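Exo-poly-alpha-D-galacturonosidase (Thermotoga maritima, PDB 3JUR) probably hydrolyses polygalacturonate, a main backbone of plant cell-wall pectin, as a hyperthermoactive exo-acting enzyme of glycoside hydrolase family 28. Local coordinates at residues Leu326-Asn331 with Glu339-Ile344. Sequence-based numbering, arbitrary orientation.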
loop_
_atom_site.group_PDB
_atom_site.type_symbol
_atom_site.label_atom_id
_atom_site.label_comp_id
_atom_site.label_asym_id
_atom_site.label_seq_id
_atom_site.Cartn_x
_atom_site.Cartn_y
_atom_site.Cartn_z
ATOM N N LEU D 326 -14.188 -17.566 8.637
ATOM C CA LEU D 326 -15.405 -17.929 7.920
ATOM C C LEU D 326 -15.093 -19.147 7.055
ATOM O O LEU D 326 -14.134 -19.140 6.276
ATOM C CB LEU D 326 -15.903 -16.770 7.041
ATOM C CG LEU D 326 -17.108 -17.023 6.110
ATOM C CD1 LEU D 326 -18.405 -17.349 6.890
ATOM C CD2 LEU D 326 -17.352 -15.855 5.167
ATOM N N ARG D 327 -15.919 -20.177 7.187
ATOM C CA ARG D 327 -15.696 -21.448 6.516
ATOM C C ARG D 327 -17.006 -21.999 5.949
ATOM O O ARG D 327 -17.954 -22.211 6.693
ATOM C CB ARG D 327 -15.098 -22.425 7.530
ATOM C CG ARG D 327 -14.583 -23.733 6.957
ATOM C CD ARG D 327 -14.163 -24.652 8.095
ATOM N NE ARG D 327 -13.312 -25.738 7.614
ATOM C CZ ARG D 327 -12.997 -26.810 8.332
ATOM N NH1 ARG D 327 -13.457 -26.945 9.573
ATOM N NH2 ARG D 327 -12.222 -27.748 7.807
ATOM N N LEU D 328 -17.055 -22.207 4.632
ATOM C CA LEU D 328 -18.158 -22.932 3.989
ATOM C C LEU D 328 -17.644 -24.262 3.414
ATOM O O LEU D 328 -16.675 -24.283 2.646
ATOM C CB LEU D 328 -18.844 -22.078 2.909
ATOM C CG LEU D 328 -19.793 -20.941 3.340
ATOM C CD1 LEU D 328 -19.074 -19.810 4.070
ATOM C CD2 LEU D 328 -20.547 -20.378 2.152
ATOM N N LYS D 329 -18.281 -25.364 3.822
ATOM C CA LYS D 329 -17.877 -26.720 3.426
ATOM C C LYS D 329 -19.047 -27.474 2.809
ATOM O O LYS D 329 -20.141 -27.504 3.378
ATOM C CB LYS D 329 -17.436 -27.558 4.634
ATOM C CG LYS D 329 -16.628 -26.863 5.687
ATOM C CD LYS D 329 -16.208 -27.842 6.778
ATOM C CE LYS D 329 -17.261 -27.953 7.878
ATOM N NZ LYS D 329 -16.721 -28.674 9.071
ATOM N N THR D 330 -18.797 -28.121 1.674
ATOM C CA THR D 330 -19.780 -28.976 1.016
ATOM C C THR D 330 -19.069 -29.844 -0.025
ATOM O O THR D 330 -17.862 -29.702 -0.234
ATOM C CB THR D 330 -20.905 -28.151 0.349
ATOM O OG1 THR D 330 -21.914 -29.030 -0.170
ATOM C CG2 THR D 330 -20.339 -27.270 -0.782
ATOM N N ASN D 331 -19.813 -30.748 -0.658
ATOM C CA ASN D 331 -19.314 -31.531 -1.787
ATOM C C ASN D 331 -20.473 -32.014 -2.661
ATOM O O ASN D 331 -21.635 -31.743 -2.347
ATOM C CB ASN D 331 -18.439 -32.701 -1.317
ATOM C CG ASN D 331 -19.184 -33.674 -0.407
ATOM O OD1 ASN D 331 -20.372 -33.943 -0.596
ATOM N ND2 ASN D 331 -18.479 -34.218 0.575
ATOM N N GLU D 339 -26.358 -19.975 0.761
ATOM C CA GLU D 339 -26.555 -18.688 0.089
ATOM C C GLU D 339 -27.062 -17.596 1.023
ATOM O O GLU D 339 -27.705 -17.890 2.031
ATOM C CB GLU D 339 -27.494 -18.826 -1.119
ATOM C CG GLU D 339 -28.911 -19.242 -0.798
ATOM C CD GLU D 339 -29.796 -19.277 -2.035
ATOM O OE1 GLU D 339 -29.271 -19.527 -3.143
ATOM O OE2 GLU D 339 -31.020 -19.063 -1.899
ATOM N N ASN D 340 -26.780 -16.345 0.664
ATOM C CA ASN D 340 -27.121 -15.197 1.491
ATOM C C ASN D 340 -26.516 -15.329 2.885
ATOM O O ASN D 340 -27.234 -15.350 3.898
ATOM C CB ASN D 340 -28.643 -14.981 1.552
ATOM C CG ASN D 340 -29.133 -13.967 0.537
ATOM O OD1 ASN D 340 -28.360 -13.441 -0.266
ATOM N ND2 ASN D 340 -30.428 -13.666 0.587
ATOM N N ILE D 341 -25.192 -15.465 2.915
ATOM C CA ILE D 341 -24.435 -15.542 4.154
ATOM C C ILE D 341 -23.702 -14.209 4.299
ATOM O O ILE D 341 -22.971 -13.789 3.387
ATOM C CB ILE D 341 -23.414 -16.733 4.152
ATOM C CG1 ILE D 341 -24.063 -18.032 3.647
ATOM C CG2 ILE D 341 -22.787 -16.929 5.556
ATOM C CD1 ILE D 341 -25.236 -18.571 4.505
ATOM N N PHE D 342 -23.915 -13.544 5.433
ATOM C CA PHE D 342 -23.398 -12.203 5.658
ATOM C C PHE D 342 -22.456 -12.180 6.848
ATOM O O PHE D 342 -22.859 -12.469 7.970
ATOM C CB PHE D 342 -24.553 -11.212 5.878
ATOM C CG PHE D 342 -25.447 -11.059 4.690
ATOM C CD1 PHE D 342 -25.243 -10.031 3.781
ATOM C CD2 PHE D 342 -26.485 -11.957 4.468
ATOM C CE1 PHE D 342 -26.069 -9.887 2.674
ATOM C CE2 PHE D 342 -27.312 -11.829 3.351
ATOM C CZ PHE D 342 -27.107 -10.794 2.458
ATOM N N PHE D 343 -21.204 -11.823 6.582
ATOM C CA PHE D 343 -20.130 -11.839 7.570
ATOM C C PHE D 343 -19.637 -10.397 7.691
ATOM O O PHE D 343 -18.761 -9.969 6.935
ATOM C CB PHE D 343 -19.014 -12.785 7.091
ATOM C CG PHE D 343 -18.045 -13.197 8.160
ATOM C CD1 PHE D 343 -18.432 -14.071 9.179
ATOM C CD2 PHE D 343 -16.731 -12.735 8.137
ATOM C CE1 PHE D 343 -17.520 -14.460 10.175
ATOM C CE2 PHE D 343 -15.821 -13.113 9.115
ATOM C CZ PHE D 343 -16.212 -13.985 10.131
ATOM N N ILE D 344 -20.219 -9.654 8.636
ATOM C CA ILE D 344 -20.108 -8.191 8.682
ATOM C C ILE D 344 -19.511 -7.688 9.989
ATOM O O ILE D 344 -19.911 -8.131 11.064
ATOM C CB ILE D 344 -21.522 -7.520 8.554
ATOM C CG1 ILE D 344 -22.351 -8.153 7.424
ATOM C CG2 ILE D 344 -21.417 -5.989 8.398
ATOM C CD1 ILE D 344 -21.776 -7.974 6.033
#
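Leu-326 packs over one face of the Phe-343 ring, the two side chains running past each other in opposite directions from facing walls of the protein core. The CB of Leu-326 sits 4.0 Å from the centroid of the Phe-343 ring and only 3° off its normal, a CH-pi contact over the centre of one face. Both side chains carry CG anti to the backbone N (chi1 174° for Leu-326, -164° for Phe-343), which lays the leucine branches along the phenylalanine: Leu-326 CD1 comes within 4.0 Å of Phe-343 CD1, and Leu-326 CD2 is equally close to Phe-343 CB. A flat ring offers the leucine a broad apolar surface: CB covers its middle, the two methyls its base.

Further along, Leu-328 and Ile-341 meet more loosely, Leu-328 CD2 standing 4.5 Å from Ile-341 CG1. Both are buried and directed inward, where branched aliphatic groups need no polar partner. No hydrogen bond joins the two segments; each strand pairs within its own sheet, Leu-326 and Leu-328 with Arg-357 of the next strand. Leu-299 and Ile-301 from the preceding turn, and Val-376 and Val-378 from the following one, continue the same apolar filling. The alternation of strand residues sends Arg-327 and Lys-329 to the other side, where both form salt bridges with Asp-261, while Phe-342, pointing away from this contact, stacks with Phe-377 and packs against helix 6-16.

Apolar side chains meeting across the interior between sheets of parallel strands are characteristic of the right-handed parallel beta-helix of family 28 glycoside hydrolases.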